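Local coordinates for single-stranded DNA-binding protein WHY3, chloroplastic (Arabidopsis thaliana, PDB 4KOQ) that binds single-stranded DNA in chloroplasts and nucleus, safeguarding plastid genome stability against illegitimate recombination and taking part in transcriptional repression, at residues H13-I24 / Y136-L147; K40-L48 / F151-G160. All coordinates share one frame; numbering follows the deposited sequence.

Contact 1 of 2, residues H13-I24 / Y136-L147; sequences HSIYKGKAALTI and YIPITKAEFAVL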
loop_
_atom_site.group_PDB
_atom_site.type_symbol
_atom_site.label_atom_id
_atom_site.label_comp_id
_atom_site.label_asym_id
_atom_site.label_seq_id
_atom_site.Cartn_x
_atom_site.Cartn_y
_atom_site.Cartn_z
ATOM N N HIS A 13 5.117 18.272 2.517
ATOM C CA HIS A 13 3.793 18.167 3.075
ATOM C C HIS A 13 3.799 18.943 4.386
ATOM O O HIS A 13 4.596 18.663 5.259
ATOM C CB HIS A 13 3.427 16.702 3.266
ATOM C CG HIS A 13 2.171 16.483 4.050
ATOM N ND1 HIS A 13 0.919 16.842 3.587
ATOM C CD2 HIS A 13 1.982 15.961 5.281
ATOM C CE1 HIS A 13 0.015 16.538 4.503
ATOM N NE2 HIS A 13 0.635 16.012 5.544
ATOM N N SER A 14 2.917 19.935 4.494
ATOM C CA SER A 14 2.865 20.797 5.675
ATOM C C SER A 14 1.608 20.706 6.556
ATOM O O SER A 14 0.494 20.502 6.089
ATOM C CB SER A 14 3.034 22.236 5.219
ATOM O OG SER A 14 4.230 22.341 4.478
ATOM N N ILE A 15 1.823 20.951 7.839
ATOM C CA ILE A 15 0.784 21.036 8.837
ATOM C C ILE A 15 0.982 22.351 9.535
ATOM O O ILE A 15 2.060 22.606 10.074
ATOM C CB ILE A 15 0.904 19.885 9.803
ATOM C CG1 ILE A 15 0.718 18.579 9.036
ATOM C CG2 ILE A 15 -0.141 19.966 10.922
ATOM C CD1 ILE A 15 1.251 17.375 9.743
ATOM N N TYR A 16 -0.046 23.192 9.497
ATOM C CA TYR A 16 0.032 24.534 10.048
ATOM C C TYR A 16 -0.868 24.660 11.260
ATOM O O TYR A 16 -2.063 24.404 11.180
ATOM C CB TYR A 16 -0.427 25.523 8.994
ATOM C CG TYR A 16 0.404 25.526 7.759
ATOM C CD1 TYR A 16 1.647 26.109 7.745
ATOM C CD2 TYR A 16 -0.055 24.927 6.589
ATOM C CE1 TYR A 16 2.417 26.105 6.622
ATOM C CE2 TYR A 16 0.712 24.928 5.454
ATOM C CZ TYR A 16 1.938 25.524 5.477
ATOM O OH TYR A 16 2.718 25.531 4.358
ATOM N N LYS A 17 -0.294 25.008 12.405
ATOM C CA LYS A 17 -1.087 25.131 13.589
ATOM C C LYS A 17 -0.913 26.512 14.211
ATOM O O LYS A 17 -0.178 27.362 13.696
ATOM C CB LYS A 17 -0.739 24.015 14.595
ATOM C CG LYS A 17 -1.169 22.609 14.135
ATOM C CD LYS A 17 -2.702 22.468 14.014
ATOM C CE LYS A 17 -3.077 21.235 13.219
ATOM N NZ LYS A 17 -3.058 20.045 14.083
ATOM N N GLY A 18 -1.569 26.709 15.348
ATOM C CA GLY A 18 -1.614 28.010 15.979
ATOM C C GLY A 18 -0.277 28.594 16.371
ATOM O O GLY A 18 -0.050 29.793 16.206
ATOM N N LYS A 19 0.611 27.747 16.884
ATOM C CA LYS A 19 1.873 28.176 17.461
ATOM C C LYS A 19 3.081 27.678 16.687
ATOM O O LYS A 19 4.195 28.050 16.991
ATOM C CB LYS A 19 1.973 27.653 18.894
ATOM C CG LYS A 19 0.927 28.241 19.839
ATOM C CD LYS A 19 0.889 27.471 21.150
ATOM C CE LYS A 19 -0.212 27.960 22.071
ATOM N NZ LYS A 19 -0.396 27.029 23.226
ATOM N N ALA A 20 2.866 26.805 15.706
ATOM C CA ALA A 20 3.989 26.162 15.006
ATOM C C ALA A 20 3.494 25.568 13.696
ATOM O O ALA A 20 2.304 25.357 13.543
ATOM C CB ALA A 20 4.565 25.092 15.855
ATOM N N ALA A 21 4.432 25.371 12.779
ATOM C CA ALA A 21 4.253 24.668 11.533
ATOM C C ALA A 21 5.292 23.543 11.422
ATOM O O ALA A 21 6.388 23.637 11.972
ATOM C CB ALA A 21 4.437 25.645 10.351
ATOM N N LEU A 22 4.946 22.507 10.672
ATOM C CA LEU A 22 5.839 21.391 10.376
ATOM C C LEU A 22 5.742 21.088 8.879
ATOM O O LEU A 22 4.642 20.957 8.358
ATOM C CB LEU A 22 5.361 20.144 11.145
ATOM C CG LEU A 22 6.050 18.822 10.806
ATOM C CD1 LEU A 22 7.547 18.865 11.060
ATOM C CD2 LEU A 22 5.386 17.675 11.553
ATOM N N THR A 23 6.867 21.001 8.200
ATOM C CA THR A 23 6.883 20.558 6.818
ATOM C C THR A 23 7.780 19.332 6.718
ATOM O O THR A 23 8.819 19.248 7.363
ATOM C CB THR A 23 7.424 21.675 5.868
ATOM O OG1 THR A 23 6.654 22.860 6.041
ATOM C CG2 THR A 23 7.318 21.259 4.453
ATOM N N ILE A 24 7.344 18.359 5.930
ATOM C CA ILE A 24 8.016 17.076 5.770
ATOM C C ILE A 24 8.312 16.847 4.302
ATOM O O ILE A 24 7.396 16.822 3.475
ATOM C CB ILE A 24 7.132 15.922 6.263
ATOM C CG1 ILE A 24 6.739 16.199 7.716
ATOM C CG2 ILE A 24 7.842 14.600 6.160
ATOM C CD1 ILE A 24 5.776 15.220 8.292
ATOM N N TYR A 136 6.938 22.592 19.568
ATOM C CA TYR A 136 5.909 21.569 19.747
ATOM C C TYR A 136 4.830 21.805 18.739
ATOM O O TYR A 136 4.476 22.970 18.463
ATOM C CB TYR A 136 5.256 21.725 21.107
ATOM C CG TYR A 136 6.134 21.334 22.262
ATOM C CD1 TYR A 136 7.039 22.232 22.809
ATOM C CD2 TYR A 136 6.027 20.077 22.832
ATOM C CE1 TYR A 136 7.841 21.858 23.890
ATOM C CE2 TYR A 136 6.825 19.694 23.885
ATOM C CZ TYR A 136 7.710 20.594 24.426
ATOM O OH TYR A 136 8.502 20.197 25.484
ATOM N N ILE A 137 4.255 20.735 18.216
ATOM C CA ILE A 137 3.108 20.895 17.329
ATOM C C ILE A 137 2.171 19.725 17.545
ATOM O O ILE A 137 2.594 18.582 17.583
ATOM C CB ILE A 137 3.530 21.068 15.887
ATOM C CG1 ILE A 137 2.319 21.490 15.026
ATOM C CG2 ILE A 137 4.175 19.790 15.374
ATOM C CD1 ILE A 137 2.619 21.743 13.560
ATOM N N PRO A 138 0.900 20.010 17.784
ATOM C CA PRO A 138 -0.097 18.944 17.877
ATOM C C PRO A 138 -0.588 18.503 16.497
ATOM O O PRO A 138 -0.767 19.327 15.588
ATOM C CB PRO A 138 -1.247 19.613 18.633
ATOM C CG PRO A 138 -1.134 21.036 18.261
ATOM C CD PRO A 138 0.317 21.335 18.021
ATOM N N ILE A 139 -0.776 17.203 16.362
ATOM C CA ILE A 139 -1.138 16.560 15.094
ATOM C C ILE A 139 -2.413 15.783 15.412
ATOM O O ILE A 139 -2.398 14.937 16.311
ATOM C CB ILE A 139 0.025 15.580 14.677
ATOM C CG1 ILE A 139 1.384 16.320 14.574
ATOM C CG2 ILE A 139 -0.216 14.865 13.370
ATOM C CD1 ILE A 139 1.377 17.434 13.539
ATOM N N THR A 140 -3.499 16.048 14.706
ATOM C CA THR A 140 -4.745 15.295 14.924
ATOM C C THR A 140 -4.609 13.870 14.478
ATOM O O THR A 140 -3.727 13.535 13.679
ATOM C CB THR A 140 -5.966 15.905 14.193
ATOM O OG1 THR A 140 -5.795 15.809 12.771
ATOM C CG2 THR A 140 -6.204 17.389 14.605
ATOM N N LYS A 141 -5.533 13.009 14.924
ATOM C CA LYS A 141 -5.557 11.615 14.473
ATOM C C LYS A 141 -5.639 11.542 12.931
ATOM O O LYS A 141 -4.979 10.691 12.322
ATOM C CB LYS A 141 -6.750 10.868 15.122
ATOM C CG LYS A 141 -6.920 9.431 14.714
ATOM C CD LYS A 141 -8.145 8.849 15.424
ATOM C CE LYS A 141 -8.428 7.419 15.041
ATOM N NZ LYS A 141 -9.813 7.035 15.498
ATOM N N ALA A 142 -6.441 12.417 12.327
ATOM C CA ALA A 142 -6.608 12.458 10.866
ATOM C C ALA A 142 -5.328 12.874 10.161
ATOM O O ALA A 142 -4.932 12.295 9.159
ATOM C CB ALA A 142 -7.703 13.404 10.508
ATOM N N GLU A 143 -4.647 13.871 10.708
ATOM C CA GLU A 143 -3.372 14.313 10.133
ATOM C C GLU A 143 -2.311 13.234 10.303
ATOM O O GLU A 143 -1.502 12.982 9.403
ATOM C CB GLU A 143 -2.913 15.644 10.787
ATOM C CG GLU A 143 -3.740 16.838 10.383
ATOM C CD GLU A 143 -3.663 18.024 11.353
ATOM O OE1 GLU A 143 -3.228 17.874 12.521
ATOM O OE2 GLU A 143 -4.037 19.121 10.915
ATOM N N PHE A 144 -2.310 12.566 11.439
ATOM C CA PHE A 144 -1.347 11.505 11.665
ATOM C C PHE A 144 -1.622 10.344 10.709
ATOM O O PHE A 144 -0.696 9.687 10.224
ATOM C CB PHE A 144 -1.320 11.069 13.141
ATOM C CG PHE A 144 -0.144 10.209 13.486
ATOM C CD1 PHE A 144 1.128 10.762 13.536
ATOM C CD2 PHE A 144 -0.298 8.881 13.780
ATOM C CE1 PHE A 144 2.251 9.950 13.829
ATOM C CE2 PHE A 144 0.817 8.072 14.091
ATOM C CZ PHE A 144 2.080 8.629 14.114
ATOM N N ALA A 145 -2.893 10.071 10.412
ATOM C CA ALA A 145 -3.227 9.007 9.458
ATOM C C ALA A 145 -2.687 9.276 8.038
ATOM O O ALA A 145 -2.286 8.331 7.322
ATOM C CB ALA A 145 -4.792 8.773 9.391
ATOM N N VAL A 146 -2.706 10.539 7.645
ATOM C CA VAL A 146 -2.138 10.974 6.379
ATOM C C VAL A 146 -0.643 10.639 6.417
ATOM O O VAL A 146 -0.099 10.084 5.459
ATOM C CB VAL A 146 -2.315 12.458 6.152
ATOM C CG1 VAL A 146 -1.553 12.942 4.898
ATOM C CG2 VAL A 146 -3.798 12.791 5.982
ATOM N N LEU A 147 0.027 11.009 7.504
ATOM C CA LEU A 147 1.467 10.639 7.646
ATOM C C LEU A 147 1.729 9.152 7.582
ATOM O O LEU A 147 2.646 8.699 6.871
ATOM C CB LEU A 147 2.071 11.223 8.935
ATOM C CG LEU A 147 1.999 12.728 9.091
ATOM C CD1 LEU A 147 2.698 13.231 10.374
ATOM C CD2 LEU A 147 2.559 13.441 7.868
HETATM O O HOH W 1 -0.865 15.352 7.780
#
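K17 reaches across to E143 and the 136-140 strand in one move: its NZ forms a salt bridge with E143 OE1 at 2.7 Å and donates to P138 O at 2.8 Å. The carboxylate is met on the syn lone pair of OE1, whereas the carbonyl of P138 is approached from above its plane. The lysine CG lies against I137 CG1, and bends beyond it, at chi2 (-65°) and chi4 (83°), turn the ammonium toward the glutamate. E143 is itself held in place, because OE1 also accepts from T140 N, on its anti side, and E143 N bonds to T140 OG1 at 3.1 Å, completing a capping box at the start of the helix.

Beside this polar cluster, I137 CD1 sits 3.6 Å from both I15 O and A20 O, and I139 CD1 packs on I15 CD1 at 3.8 Å. Farther along, L147 CD2 touches I24 CD1 and the edge of the H13 ring; a water in the plane of that ring links H13 NE2 to E143 O. F51 and F120 extend the apolar layer around I137. The arrangement is a beta hairpin closed over a strand-to-helix junction of the Whirly domain, and the hairpin carries the 17-22 region required, by similarity, for single-stranded DNA binding.

Contact 2 of 2, residues K40-L48 / F151-G160; sequences KLTKEGFLL and FNFVLPHLIG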
loop_
_atom_site.group_PDB
_atom_site.type_symbol
_atom_site.label_atom_id
_atom_site.label_comp_id
_atom_site.label_asym_id
_atom_site.label_seq_id
_atom_site.Cartn_x
_atom_site.Cartn_y
_atom_site.Cartn_z
ATOM N N LYS A 40 24.745 0.928 -7.237
ATOM C CA LYS A 40 24.652 0.366 -5.909
ATOM C C LYS A 40 24.164 1.446 -4.967
ATOM O O LYS A 40 24.675 2.567 -4.992
ATOM C CB LYS A 40 26.006 -0.109 -5.438
ATOM C CG LYS A 40 26.006 -0.677 -4.038
ATOM C CD LYS A 40 27.429 -0.841 -3.529
ATOM C CE LYS A 40 27.517 -1.886 -2.425
ATOM N NZ LYS A 40 27.298 -3.270 -2.943
ATOM N N LEU A 41 23.205 1.091 -4.121
ATOM C CA LEU A 41 22.654 2.036 -3.161
ATOM C C LEU A 41 23.681 2.229 -2.094
ATOM O O LEU A 41 24.086 1.270 -1.471
ATOM C CB LEU A 41 21.338 1.493 -2.542
ATOM C CG LEU A 41 20.741 2.452 -1.490
ATOM C CD1 LEU A 41 19.226 2.430 -1.556
ATOM C CD2 LEU A 41 21.186 2.052 -0.131
ATOM N N THR A 42 24.106 3.466 -1.874
ATOM C CA THR A 42 25.133 3.747 -0.890
ATOM C C THR A 42 24.593 4.499 0.331
ATOM O O THR A 42 25.231 4.528 1.376
ATOM C CB THR A 42 26.244 4.590 -1.508
ATOM O OG1 THR A 42 25.676 5.757 -2.109
ATOM C CG2 THR A 42 26.991 3.777 -2.575
ATOM N N LYS A 43 23.423 5.119 0.195
ATOM C CA LYS A 43 22.773 5.762 1.336
ATOM C C LYS A 43 21.245 5.700 1.176
ATOM O O LYS A 43 20.733 6.060 0.147
ATOM C CB LYS A 43 23.212 7.215 1.439
ATOM C CG LYS A 43 22.779 7.915 2.727
ATOM C CD LYS A 43 23.145 9.386 2.696
ATOM C CE LYS A 43 23.239 9.990 4.093
ATOM N NZ LYS A 43 21.913 10.185 4.727
ATOM N N GLU A 44 20.561 5.193 2.191
ATOM C CA GLU A 44 19.113 5.193 2.201
ATOM C C GLU A 44 18.591 6.597 2.096
ATOM O O GLU A 44 19.228 7.572 2.511
ATOM C CB GLU A 44 18.586 4.627 3.506
ATOM C CG GLU A 44 18.869 3.226 3.777
ATOM C CD GLU A 44 18.267 2.819 5.106
ATOM O OE1 GLU A 44 18.330 3.635 6.092
ATOM O OE2 GLU A 44 17.690 1.705 5.133
ATOM N N GLY A 45 17.390 6.703 1.559
ATOM C CA GLY A 45 16.644 7.925 1.633
ATOM C C GLY A 45 16.179 8.208 3.043
ATOM O O GLY A 45 16.343 7.385 3.936
ATOM N N PHE A 46 15.594 9.381 3.247
ATOM C CA PHE A 46 15.087 9.743 4.587
ATOM C C PHE A 46 14.064 10.842 4.403
ATOM O O PHE A 46 13.827 11.289 3.276
ATOM C CB PHE A 46 16.221 10.221 5.511
ATOM C CG PHE A 46 16.959 11.443 5.004
ATOM C CD1 PHE A 46 17.964 11.304 4.064
ATOM C CD2 PHE A 46 16.669 12.713 5.479
ATOM C CE1 PHE A 46 18.656 12.429 3.584
ATOM C CE2 PHE A 46 17.361 13.836 5.006
ATOM C CZ PHE A 46 18.355 13.679 4.050
ATOM N N LEU A 47 13.446 11.264 5.509
ATOM C CA LEU A 47 12.518 12.366 5.488
ATOM C C LEU A 47 13.095 13.522 6.291
ATOM O O LEU A 47 13.577 13.341 7.424
ATOM C CB LEU A 47 11.172 11.965 6.148
ATOM C CG LEU A 47 10.391 10.868 5.413
ATOM C CD1 LEU A 47 9.068 10.564 6.087
ATOM C CD2 LEU A 47 10.154 11.191 3.956
ATOM N N LEU A 48 13.023 14.709 5.723
ATOM C CA LEU A 48 13.472 15.913 6.394
ATOM C C LEU A 48 12.277 16.651 6.988
ATOM O O LEU A 48 11.373 17.095 6.272
ATOM C CB LEU A 48 14.154 16.860 5.394
ATOM C CG LEU A 48 14.741 18.137 6.016
ATOM C CD1 LEU A 48 15.741 17.785 7.099
ATOM C CD2 LEU A 48 15.382 19.017 4.955
ATOM N N PHE A 151 4.050 7.665 4.833
ATOM C CA PHE A 151 5.265 6.998 5.319
ATOM C C PHE A 151 5.341 5.546 4.807
ATOM O O PHE A 151 6.403 5.066 4.351
ATOM C CB PHE A 151 5.337 6.986 6.866
ATOM C CG PHE A 151 5.580 8.334 7.519
ATOM C CD1 PHE A 151 5.763 9.485 6.780
ATOM C CD2 PHE A 151 5.653 8.429 8.898
ATOM C CE1 PHE A 151 5.992 10.701 7.404
ATOM C CE2 PHE A 151 5.879 9.667 9.509
ATOM C CZ PHE A 151 6.047 10.768 8.772
ATOM N N ASN A 152 4.233 4.828 4.890
ATOM C CA ASN A 152 4.201 3.475 4.328
ATOM C C ASN A 152 4.427 3.480 2.819
ATOM O O ASN A 152 5.102 2.603 2.273
ATOM C CB ASN A 152 2.909 2.758 4.693
ATOM C CG ASN A 152 2.994 2.074 6.018
ATOM O OD1 ASN A 152 3.984 1.414 6.313
ATOM N ND2 ASN A 152 1.954 2.222 6.839
ATOM N N PHE A 153 3.872 4.456 2.129
ATOM C CA PHE A 153 4.140 4.633 0.713
ATOM C C PHE A 153 5.632 4.829 0.417
ATOM O O PHE A 153 6.195 4.243 -0.528
ATOM C CB PHE A 153 3.344 5.803 0.153
ATOM C CG PHE A 153 3.826 6.282 -1.168
ATOM C CD1 PHE A 153 3.403 5.650 -2.337
ATOM C CD2 PHE A 153 4.704 7.339 -1.276
ATOM C CE1 PHE A 153 3.854 6.070 -3.554
ATOM C CE2 PHE A 153 5.160 7.752 -2.524
ATOM C CZ PHE A 153 4.735 7.109 -3.654
ATOM N N VAL A 154 6.273 5.690 1.189
ATOM C CA VAL A 154 7.592 6.160 0.810
ATOM C C VAL A 154 8.696 5.196 1.208
ATOM O O VAL A 154 9.763 5.196 0.602
ATOM C CB VAL A 154 7.845 7.591 1.352
ATOM C CG1 VAL A 154 8.274 7.566 2.780
ATOM C CG2 VAL A 154 8.835 8.300 0.462
ATOM N N LEU A 155 8.446 4.359 2.197
ATOM C CA LEU A 155 9.496 3.494 2.698
ATOM C C LEU A 155 10.196 2.636 1.616
ATOM O O LEU A 155 11.419 2.593 1.573
ATOM C CB LEU A 155 8.977 2.629 3.842
ATOM C CG LEU A 155 9.044 3.176 5.272
ATOM C CD1 LEU A 155 8.229 2.301 6.214
ATOM C CD2 LEU A 155 10.433 3.277 5.797
ATOM N N PRO A 156 9.422 1.962 0.744
ATOM C CA PRO A 156 10.058 1.172 -0.342
ATOM C C PRO A 156 10.907 1.978 -1.308
ATOM O O PRO A 156 11.916 1.465 -1.807
ATOM C CB PRO A 156 8.882 0.497 -1.047
ATOM C CG PRO A 156 7.677 0.981 -0.402
ATOM C CD PRO A 156 7.973 1.736 0.821
ATOM N N HIS A 157 10.569 3.244 -1.508
ATOM C CA HIS A 157 11.392 4.138 -2.305
ATOM C C HIS A 157 12.641 4.533 -1.599
ATOM O O HIS A 157 13.700 4.602 -2.222
ATOM C CB HIS A 157 10.574 5.384 -2.659
ATOM C CG HIS A 157 9.348 5.056 -3.439
ATOM N ND1 HIS A 157 9.341 5.010 -4.817
ATOM C CD2 HIS A 157 8.098 4.720 -3.039
ATOM C CE1 HIS A 157 8.135 4.655 -5.232
ATOM N NE2 HIS A 157 7.367 4.458 -4.175
ATOM N N LEU A 158 12.558 4.775 -0.286
ATOM C CA LEU A 158 13.727 5.203 0.450
ATOM C C LEU A 158 14.801 4.128 0.538
ATOM O O LEU A 158 16.006 4.466 0.674
ATOM C CB LEU A 158 13.411 5.715 1.856
ATOM C CG LEU A 158 12.389 6.847 1.949
ATOM C CD1 LEU A 158 12.177 7.269 3.394
ATOM C CD2 LEU A 158 12.706 8.037 1.101
ATOM N N ILE A 159 14.383 2.870 0.496
ATOM C CA ILE A 159 15.330 1.757 0.547
ATOM C C ILE A 159 15.733 1.258 -0.855
ATOM O O ILE A 159 16.466 0.280 -0.984
ATOM C CB ILE A 159 14.824 0.598 1.391
ATOM C CG1 ILE A 159 13.604 -0.052 0.768
ATOM C CG2 ILE A 159 14.492 1.090 2.804
ATOM C CD1 ILE A 159 13.141 -1.354 1.481
ATOM N N GLY A 160 15.248 1.926 -1.883
ATOM C CA GLY A 160 15.599 1.616 -3.259
ATOM C C GLY A 160 14.855 0.501 -3.932
ATOM O O GLY A 160 15.215 0.129 -5.048
#
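G45 N donates to L158 O across 2.8 Å, a nearly straight bond (164°) lying in the carbonyl plane on a lone pair, where the 40-48 strand breaks beside the C-terminal end of the 151-158 helix. The same oxygen receives a CA-H...O contact from E44 CA at 3.5 Å. The close approach depends on glycine, since a CB at G45 would run into L158 CD2.

L158 fills this place from the helix side. With CG anti to its carbonyl carbon (chi1 -55°), the side chain spreads over the G45-F46 backbone, CB lying 3.9 Å from G45 CA and CD2 3.8 Å from F46 N. Cut back to an alanine here, the side chain would probably leave a gap over the G45-F46 backbone and deprive L47 CD2 of one apolar neighbour. L47 continues the packing along the helix: CD2 lies 4.2 Å from V154 CG1, while CD1 presses obliquely on F151 CE1 at 3.3 Å. I75 of the 72-79 helix touches both F151 and L158, and W161 of the second subunit packs on L47.

Beyond the helix end, L41 CD1 rests 3.5 Å from I159 O and close to G160 N. Alongside, E44 and I159 point the same way, bringing E44 OE2 near I159 CG2. G160 has a positive phi of 83°, and a side chain there would collide with L41 CD1. With that phi and two bonds back into the last turn, among them G160 N to H157 O, the chain leaves the helix through a Schellman motif whose glycine lies against L41, a helix C-terminus packed on a broken beta strand in the Whirly fold, here in a homotetramer.

In the fold
Contacts 1 and 2 illustrate how one long helix can be fastened to a sheet at two places. Both use the 141-158 helix, its N-terminal part in contact 1 and its C-terminal end in contact 2, and both meet the same antiparallel sheet, in which strands 20-33 and 39-56 are neighbours. Their centres are about 22 Å apart, on opposite sides of the chain's centre, yet they touch where I24 CG2 packs on L47 CD1 at 4.2 Å. Contact 1 includes the region implicated by similarity in single-stranded DNA binding. Both touch the second subunit, and contact 2 also meets the third, where E44 packs on H13, a residue of that chain's own contact 1.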